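Local structure of metallo-beta-lactamase (Chryseobacterium indologenes, 3L6N) at residues H76-R81 and E137-D142; C158-N163 and K181-L186. The protein hydrolyses the beta-lactam ring of penicillins, cephalosporins and carbapenems with the help of zinc, conferring resistance to these antibiotics. One frame throughout, in Å; residues are numbered along the deposited sequence. Where two conformers were deposited one is given.

From the N terminus, strand 69-73 of the seven-stranded sheet runs into the loop holding 76-81, and interaction 1 closes when the chain returns at 137-142, in the loop between strands 128-133 and 145-148 of the five-stranded sheet. Loops from the two sheets thus meet at a zinc ion. Interaction 2 follows in series, neither nested in the first nor crossing it: 158-163, after strand 153-157, meets 181-186 on helix 179-189, with 17 residues between them, only two of them helical. The contacts touch where Thr-182 OG1 lies 2.6 Å from Glu-137 O, a probable hydrogen bond, and they share the second zinc and its water through Asp-80 and Cys-158.

Interaction 1 (H76-R81 and E137-D142); sequences HSHDDR and EGHTAD. With ZN (zinc ion), chain B; ZN (zinc ion), chain C.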
ATOM      1  N   HIS A  76      -2.779   5.427  -2.134  1.00  3.76           N
ATOM      2  CA  HIS A  76      -3.882   6.363  -2.433  1.00  3.78           C
ATOM      3  C   HIS A  76      -4.222   7.172  -1.180  1.00  3.73           C
ATOM      4  O   HIS A  76      -3.492   7.086  -0.176  1.00  3.97           O
ATOM      5  CB  HIS A  76      -5.127   5.727  -3.142  1.00  3.66           C
ATOM      6  CG  HIS A  76      -5.881   4.700  -2.349  1.00  3.64           C
ATOM      7  ND1 HIS A  76      -5.485   3.381  -2.267  1.00  3.97           N
ATOM      8  CD2 HIS A  76      -7.073   4.774  -1.712  1.00  5.81           C
ATOM      9  CE1 HIS A  76      -6.367   2.703  -1.550  1.00  5.15           C
ATOM     10  NE2 HIS A  76      -7.340   3.525  -1.202  1.00  5.01           N
ATOM     11  N   SER A  77      -5.288   7.978  -1.236  1.00  3.95           N
ATOM     12  CA  SER A  77      -5.508   8.988  -0.197  1.00  4.68           C
ATOM     13  C   SER A  77      -6.193   8.506   1.072  1.00  5.30           C
ATOM     14  O   SER A  77      -6.237   9.245   2.049  1.00  5.23           O
ATOM     15  CB  SER A  77      -6.317  10.161  -0.749  1.00  4.50           C
ATOM     16  OG  SER A  77      -7.677   9.780  -0.919  1.00  5.40           O
ATOM     17  N   HIS A  78      -6.730   7.289   1.054  1.00  5.41           N
ATOM     18  CA  HIS A  78      -7.554   6.798   2.156  1.00  6.04           C
ATOM     19  C   HIS A  78      -6.783   6.548   3.450  1.00  6.30           C
ATOM     20  O   HIS A  78      -5.556   6.444   3.457  1.00  6.46           O
ATOM     21  CB  HIS A  78      -8.288   5.523   1.736  1.00  5.51           C
ATOM     22  CG  HIS A  78      -9.422   5.758   0.788  1.00  5.21           C
ATOM     23  ND1 HIS A  78      -9.955   4.752   0.008  1.00  6.90           N
ATOM     24  CD2 HIS A  78     -10.136   6.875   0.509  1.00  7.58           C
ATOM     25  CE1 HIS A  78     -10.961   5.244  -0.699  1.00  7.44           C
ATOM     26  NE2 HIS A  78     -11.080   6.528  -0.426  1.00  7.95           N
ATOM     27  N   ASP A  79      -7.527   6.453   4.548  1.00  7.02           N
ATOM     28  CA  ASP A  79      -6.938   6.318   5.896  1.00  7.47           C
ATOM     29  C   ASP A  79      -6.005   5.125   6.080  1.00  6.69           C
ATOM     30  O   ASP A  79      -5.059   5.199   6.871  1.00  7.12           O
ATOM     31  CB  ASP A  79      -8.043   6.196   6.941  1.00  8.08           C
ATOM     32  CG  ASP A  79      -8.837   7.469   7.130  1.00 12.67           C
ATOM     33  OD1 ASP A  79      -9.867   7.381   7.832  1.00 17.21           O
ATOM     34  OD2 ASP A  79      -8.471   8.541   6.609  1.00 17.22           O
ATOM     35  N   ASP A  80      -6.281   4.030   5.370  1.00  6.16           N
ATOM     36  CA  ASP A  80      -5.474   2.809   5.449  1.00  5.49           C
ATOM     37  C   ASP A  80      -4.267   2.853   4.515  1.00  5.30           C
ATOM     38  O   ASP A  80      -3.539   1.870   4.394  1.00  5.46           O
ATOM     39  CB  ASP A  80      -6.332   1.554   5.159  1.00  5.86           C
ATOM     40  CG  ASP A  80      -6.962   1.570   3.776  1.00  7.36           C
ATOM     41  OD1 ASP A  80      -7.577   2.583   3.401  1.00  6.87           O
ATOM     42  OD2 ASP A  80      -6.862   0.541   3.057  1.00 10.94           O
ATOM     43  N   ARG A  81      -4.040   4.009   3.899  0.70  4.54           N
ATOM     44  CA  ARG A  81      -2.994   4.150   2.894  0.70  4.68           C
ATOM     45  C   ARG A  81      -2.113   5.344   3.255  0.70  4.47           C
ATOM     46  O   ARG A  81      -1.131   5.188   3.978  0.70  4.40           O
ATOM     47  CB  ARG A  81      -3.611   4.279   1.497  0.70  4.72           C
ATOM     48  CG  ARG A  81      -4.584   3.147   1.135  0.70  5.73           C
ATOM     49  CD  ARG A  81      -3.864   1.907   0.617  0.70  7.21           C
ATOM     50  NE  ARG A  81      -3.280   1.097   1.681  0.70  8.21           N
ATOM     51  CZ  ARG A  81      -2.830  -0.143   1.505  0.70  9.54           C
ATOM     52  NH1 ARG A  81      -2.891  -0.705   0.305  0.70 10.08           N
ATOM     53  NH2 ARG A  81      -2.300  -0.811   2.518  0.70  8.53           N
ATOM     54  N   GLU A 137      -7.849   3.940 -13.233  1.00  9.79           N
ATOM     55  CA  GLU A 137      -8.762   4.057 -12.106  1.00  9.56           C
ATOM     56  C   GLU A 137      -9.388   2.725 -11.738  1.00  9.41           C
ATOM     57  O   GLU A 137      -9.534   1.838 -12.581  1.00  9.88           O
ATOM     58  CB  GLU A 137      -9.851   5.086 -12.424  1.00  8.96           C
ATOM     59  CG  GLU A 137      -9.271   6.426 -12.865  1.00  9.53           C
ATOM     60  CD  GLU A 137     -10.286   7.552 -12.920  1.00 10.65           C
ATOM     61  OE1 GLU A 137     -11.426   7.367 -12.459  1.00 12.24           O
ATOM     62  OE2 GLU A 137      -9.924   8.633 -13.429  1.00 12.82           O
ATOM     63  N   GLY A 138      -9.770   2.586 -10.475  1.00  9.29           N
ATOM     64  CA  GLY A 138     -10.398   1.358 -10.019  1.00  8.65           C
ATOM     65  C   GLY A 138     -11.093   1.516  -8.694  1.00  8.18           C
ATOM     66  O   GLY A 138     -12.184   2.083  -8.612  1.00  8.21           O
ATOM     67  N   HIS A 139     -10.437   1.023  -7.646  1.00  7.17           N
ATOM     68  CA  HIS A 139     -10.902   1.212  -6.280  1.00  6.67           C
ATOM     69  C   HIS A 139     -11.094   2.705  -5.981  1.00  6.65           C
ATOM     70  O   HIS A 139     -12.060   3.080  -5.332  1.00  6.48           O
ATOM     71  CB  HIS A 139      -9.905   0.581  -5.302  1.00  6.41           C
ATOM     72  CG  HIS A 139     -10.097   1.014  -3.881  1.00  6.21           C
ATOM     73  ND1 HIS A 139     -11.140   0.573  -3.094  1.00  7.38           N
ATOM     74  CD2 HIS A 139      -9.385   1.875  -3.115  1.00  6.09           C
ATOM     75  CE1 HIS A 139     -11.057   1.130  -1.900  1.00  8.59           C
ATOM     76  NE2 HIS A 139      -9.998   1.922  -1.885  1.00  5.12           N
ATOM     77  N   THR A 140     -10.145   3.526  -6.433  1.00  6.51           N
ATOM     78  CA  THR A 140     -10.295   4.980  -6.452  1.00  6.55           C
ATOM     79  C   THR A 140      -9.706   5.523  -7.755  1.00  6.83           C
ATOM     80  O   THR A 140      -9.120   4.767  -8.546  1.00  7.12           O
ATOM     81  CB  THR A 140      -9.528   5.638  -5.297  1.00  6.27           C
ATOM     82  OG1 THR A 140      -8.169   5.186  -5.336  1.00  6.76           O
ATOM     83  CG2 THR A 140     -10.160   5.295  -3.941  1.00  5.93           C
ATOM     84  N   ALA A 141      -9.831   6.833  -7.973  1.00  6.40           N
ATOM     85  CA  ALA A 141      -9.281   7.443  -9.182  1.00  6.95           C
ATOM     86  C   ALA A 141      -7.761   7.568  -9.117  1.00  6.87           C
ATOM     87  O   ALA A 141      -7.097   7.711 -10.148  1.00  7.31           O
ATOM     88  CB  ALA A 141      -9.915   8.820  -9.421  1.00  7.52           C
ATOM     89  N   ASP A 142      -7.213   7.521  -7.902  1.00  6.19           N
ATOM     90  CA  ASP A 142      -5.788   7.786  -7.678  1.00  6.06           C
ATOM     91  C   ASP A 142      -4.966   6.546  -7.321  1.00  5.50           C
ATOM     92  O   ASP A 142      -3.759   6.645  -7.082  1.00  6.64           O
ATOM     93  CB  ASP A 142      -5.595   8.868  -6.595  1.00  5.61           C
ATOM     94  CG  ASP A 142      -6.073   8.419  -5.206  1.00  4.70           C
ATOM     95  OD1 ASP A 142      -7.083   7.694  -5.117  1.00  5.87           O
ATOM     96  OD2 ASP A 142      -5.442   8.816  -4.195  1.00  6.12           O
TER
HETATM   97 ZN    ZN B 301      -9.175   2.939  -0.370  1.00  9.28          ZN
HETATM   98 ZN    ZN C 302      -7.837   0.017   1.334  0.70 12.23          ZN
HETATM   99  O   HOH W   1      -8.329   7.928  -2.749  1.00  6.37           O
HETATM  100  O   HOH W   2      -8.807   1.850   1.157  1.00 10.54           O
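His-76, His-78 and His-139 converge on one zinc ion, two from 76-81 and one from 137-142. His-76, His-78 and Asp-80 are the HxHxD signature of the metallo-beta-lactamase superfamily; His-78 binds through ND1, the other two histidines through NE2. The fourth ligand is a water that bridges to a second zinc, its oxygen 1.9 Å from the first zinc and 2.1 Å from the second. Coordination brings nitrogens together that share no hydrogen bond, His-76 NE2 and His-139 NE2 being 3.2 Å apart. The rings of His-78 and His-139 meet rim to rim with planes at 88°, whereas those of His-76 and His-139 are oblique. Asp-80 turns to the second zinc, which its OD2 binds at 2.0 Å, while its OD1 accepts a hydrogen bond from the bridging water. Cys-158 and His-200 complete that site.

Behind this first shell, Thr-140 divides its branches: CG2 comes tip to tip with the His-78 ring, 3.3 Å from its CE1, and OG1 gives a 2.7 Å hydrogen bond to Asp-142 OD1. With CG between backbone N and carbonyl carbon (chi1 66°), the Asp-142 carboxylate lies against CB of His-76. Its OD2 takes a weak, bent hydrogen bond from Ser-77 N (3.1 Å, 121°) and is also hydrogen-bonded with Thr-101 OG1; its OD1 accepts from a water that is also hydrogen-bonded with Ser-77 OG. On one face of the His-76 ring sits Arg-81 CG, 3.2 Å above the plane, and His-78 NE2 is hydrogen-bonded with Glu-173.

The two zinc ions thus hold the bridging water between them and Asp-80 OD1 accepts its hydrogen bond, a geometry consistent with a metal-activated nucleophile.

Interaction 2 (C158-N163 and K181-L186); sequences CLVKSN and KTINKL. With ZN (zinc ion), chain C.
Leu-159 extends its side chain toward helix 179-189 with CG anti to the backbone N (chi1 175°), and Ile-183 sends CG1 and then CD1 back to meet it with chi1 at -74° and chi2 at -70°. The result is an apolar loop-on-helix packing within the alpha-beta/beta-alpha fold of the metallo-beta-lactamases, joining the loop after strand 153-157 to the helix that lies some twenty residues further along the chain. Across the contact no hydrogen bond forms; methyl groups do the work.

Both methyls of Leu-159 touch Thr-182 CG2, CD1 at 3.8 Å. That CG2 is anti to the backbone N, and OG1, on the other branch, is hydrogen-bonded with Glu-137 O. Leu-159 and Leu-186 slide past each other in opposite directions, CD2 of the former 4.1 Å from CD1 of the latter. That same CD1 of Leu-186 also meets Val-160 CG2, at 3.9 Å and with the side chains crossing at about a right angle, so one leucine methyl bridges two successive loop residues. Helix 208-217 adds a further layer, Val-209 and Leu-213 resting on Ile-183.

All five touching residues are buried, and Leu-159 and Val-160 lie in the chain between two site residues, Cys-158 and Lys-161. Cys-158 binds a zinc ion through SG at 2.2 Å; Lys-161 is a probable beta-lactam-binding residue. The carbonyl of Leu-159 is hydrogen-bonded to Trp-179 NE1, and the CD1 methyl of Ile-183 lies in van der Waals contact with Leu-159 O, 3.5 Å away.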
ATOM      1  N   CYS A 158      -5.411  -1.552  -2.834  0.70  6.81           N
ATOM      2  CA  CYS A 158      -6.829  -1.822  -2.741  0.70  6.76           C
ATOM      3  C   CYS A 158      -7.482  -1.941  -4.127  0.70  6.83           C
ATOM      4  O   CYS A 158      -8.656  -2.297  -4.241  0.70  7.04           O
ATOM      5  CB  CYS A 158      -7.476  -0.788  -1.818  0.70  7.08           C
ATOM      6  SG  CYS A 158      -6.470  -0.581  -0.288  0.70  5.30           S
ATOM      7  N   LEU A 159      -6.692  -1.691  -5.172  1.00  6.90           N
ATOM      8  CA  LEU A 159      -7.083  -1.998  -6.554  1.00  7.26           C
ATOM      9  C   LEU A 159      -7.294  -3.512  -6.716  1.00  7.96           C
ATOM     10  O   LEU A 159      -8.138  -3.952  -7.503  1.00  8.13           O
ATOM     11  CB  LEU A 159      -5.993  -1.504  -7.509  1.00  7.34           C
ATOM     12  CG  LEU A 159      -6.119  -1.811  -9.008  1.00  7.60           C
ATOM     13  CD1 LEU A 159      -7.345  -1.097  -9.603  1.00  7.74           C
ATOM     14  CD2 LEU A 159      -4.845  -1.395  -9.717  1.00  9.65           C
ATOM     15  N   VAL A 160      -6.529  -4.298  -5.962  1.00  7.26           N
ATOM     16  CA  VAL A 160      -6.623  -5.750  -6.005  1.00  7.96           C
ATOM     17  C   VAL A 160      -7.349  -6.280  -4.778  1.00  8.40           C
ATOM     18  O   VAL A 160      -6.923  -6.078  -3.635  1.00  8.09           O
ATOM     19  CB  VAL A 160      -5.230  -6.405  -6.109  1.00  7.39           C
ATOM     20  CG1 VAL A 160      -5.352  -7.944  -6.173  1.00  7.99           C
ATOM     21  CG2 VAL A 160      -4.480  -5.877  -7.326  1.00  7.72           C
ATOM     22  N   LYS A 161      -8.464  -6.956  -5.025  1.00  9.51           N
ATOM     23  CA  LYS A 161      -9.208  -7.648  -3.978  1.00 10.16           C
ATOM     24  C   LYS A 161      -8.578  -8.997  -3.649  1.00 10.28           C
ATOM     25  O   LYS A 161      -8.022  -9.651  -4.529  1.00 10.47           O
ATOM     26  CB  LYS A 161     -10.661  -7.879  -4.421  1.00 10.64           C
ATOM     27  CG  LYS A 161     -11.415  -6.605  -4.814  1.00 12.45           C
ATOM     28  CD  LYS A 161     -11.503  -5.610  -3.662  1.00 15.12           C
ATOM     29  CE  LYS A 161     -12.254  -6.175  -2.472  1.00 16.29           C
ATOM     30  NZ  LYS A 161     -12.163  -5.296  -1.269  1.00 19.69           N
ATOM     31  N   SER A 162      -8.704  -9.411  -2.389  1.00 11.12           N
ATOM     32  CA  SER A 162      -8.223 -10.710  -1.920  1.00 11.56           C
ATOM     33  C   SER A 162      -9.107 -11.828  -2.443  1.00 12.50           C
ATOM     34  O   SER A 162     -10.326 -11.662  -2.544  1.00 12.04           O
ATOM     35  CB  SER A 162      -8.255 -10.753  -0.390  1.00 11.96           C
ATOM     36  OG  SER A 162      -7.957 -12.043   0.123  1.00 11.55           O
ATOM     37  N   ASN A 163      -8.483 -12.970  -2.725  1.00 12.80           N
ATOM     38  CA  ASN A 163      -9.205 -14.217  -3.009  1.00 14.35           C
ATOM     39  C   ASN A 163     -10.272 -14.562  -1.954  1.00 14.82           C
ATOM     40  O   ASN A 163     -11.210 -15.321  -2.239  1.00 14.79           O
ATOM     41  CB  ASN A 163      -8.214 -15.385  -3.206  1.00 14.04           C
ATOM     42  CG  ASN A 163      -7.397 -15.712  -1.946  1.00 15.96           C
ATOM     43  OD1 ASN A 163      -7.926 -15.762  -0.829  1.00 19.13           O
ATOM     44  ND2 ASN A 163      -6.108 -15.968  -2.137  1.00 15.16           N
ATOM     45  N   LYS A 181     -10.826  -3.014 -16.534  1.00 15.86           N
ATOM     46  CA  LYS A 181      -9.873  -2.628 -17.566  1.00 15.95           C
ATOM     47  C   LYS A 181      -8.509  -2.377 -16.943  1.00 15.69           C
ATOM     48  O   LYS A 181      -7.493  -2.814 -17.468  1.00 15.67           O
ATOM     49  CB  LYS A 181     -10.362  -1.398 -18.338  1.00 16.45           C
ATOM     50  CG  LYS A 181     -11.696  -1.615 -19.038  1.00 19.06           C
ATOM     51  CD  LYS A 181     -12.377  -0.302 -19.367  1.00 22.71           C
ATOM     52  CE  LYS A 181     -13.538  -0.511 -20.323  1.00 25.16           C
ATOM     53  NZ  LYS A 181     -13.051  -0.667 -21.721  1.00 28.04           N
ATOM     54  N   THR A 182      -8.497  -1.694 -15.799  1.00 14.79           N
ATOM     55  CA  THR A 182      -7.256  -1.457 -15.072  1.00 14.32           C
ATOM     56  C   THR A 182      -6.644  -2.777 -14.595  1.00 14.12           C
ATOM     57  O   THR A 182      -5.442  -2.970 -14.718  1.00 13.92           O
ATOM     58  CB  THR A 182      -7.483  -0.498 -13.898  1.00 14.10           C
ATOM     59  OG1 THR A 182      -7.983   0.744 -14.412  1.00 13.98           O
ATOM     60  CG2 THR A 182      -6.168  -0.226 -13.157  1.00 13.95           C
ATOM     61  N   ILE A 183      -7.477  -3.671 -14.066  1.00 14.50           N
ATOM     62  CA  ILE A 183      -7.015  -4.998 -13.622  1.00 15.45           C
ATOM     63  C   ILE A 183      -6.453  -5.834 -14.777  1.00 16.49           C
ATOM     64  O   ILE A 183      -5.439  -6.521 -14.620  1.00 16.74           O
ATOM     65  CB  ILE A 183      -8.129  -5.777 -12.858  1.00 15.74           C
ATOM     66  CG1 ILE A 183      -8.315  -5.191 -11.455  1.00 15.99           C
ATOM     67  CG2 ILE A 183      -7.812  -7.291 -12.770  1.00 15.63           C
ATOM     68  CD1 ILE A 183      -7.150  -5.464 -10.499  1.00 16.81           C
ATOM     69  N   ASN A 184      -7.098  -5.770 -15.938  1.00 17.58           N
ATOM     70  CA  ASN A 184      -6.602  -6.520 -17.089  1.00 18.64           C
ATOM     71  C   ASN A 184      -5.278  -5.967 -17.612  1.00 18.97           C
ATOM     72  O   ASN A 184      -4.426  -6.731 -18.072  1.00 19.28           O
ATOM     73  CB  ASN A 184      -7.676  -6.665 -18.170  1.00 19.02           C
ATOM     74  CG  ASN A 184      -8.759  -7.664 -17.773  1.00 20.16           C
ATOM     75  OD1 ASN A 184      -8.461  -8.745 -17.257  1.00 23.53           O
ATOM     76  ND2 ASN A 184     -10.012  -7.302 -17.990  1.00 22.62           N
ATOM     77  N   LYS A 185      -5.091  -4.651 -17.494  1.00 19.30           N
ATOM     78  CA  LYS A 185      -3.796  -4.021 -17.774  1.00 19.75           C
ATOM     79  C   LYS A 185      -2.724  -4.495 -16.788  1.00 19.79           C
ATOM     80  O   LYS A 185      -1.585  -4.749 -17.179  1.00 19.92           O
ATOM     81  CB  LYS A 185      -3.893  -2.494 -17.741  1.00 19.94           C
ATOM     82  CG  LYS A 185      -4.566  -1.871 -18.960  1.00 21.96           C
ATOM     83  CD  LYS A 185      -4.506  -0.349 -18.909  1.00 24.57           C
ATOM     84  CE  LYS A 185      -5.215   0.267 -20.112  1.00 26.88           C
ATOM     85  NZ  LYS A 185      -5.137   1.756 -20.101  1.00 29.28           N
ATOM     86  N   LEU A 186      -3.095  -4.604 -15.511  1.00 19.72           N
ATOM     87  CA  LEU A 186      -2.185  -5.099 -14.476  1.00 19.66           C
ATOM     88  C   LEU A 186      -1.761  -6.529 -14.801  1.00 20.30           C
ATOM     89  O   LEU A 186      -0.564  -6.848 -14.807  1.00 20.24           O
ATOM     90  CB  LEU A 186      -2.868  -5.043 -13.098  1.00 19.23           C
ATOM     91  CG  LEU A 186      -2.107  -5.441 -11.825  1.00 17.91           C
ATOM     92  CD1 LEU A 186      -2.785  -4.822 -10.618  1.00 16.68           C
ATOM     93  CD2 LEU A 186      -2.000  -6.954 -11.651  1.00 17.33           C
TER
HETATM   94 ZN    ZN C 302      -7.837   0.017   1.334  0.70 12.23          ZN
HETATM   95  O   HOH W   2      -8.807   1.850   1.157  1.00 10.54           O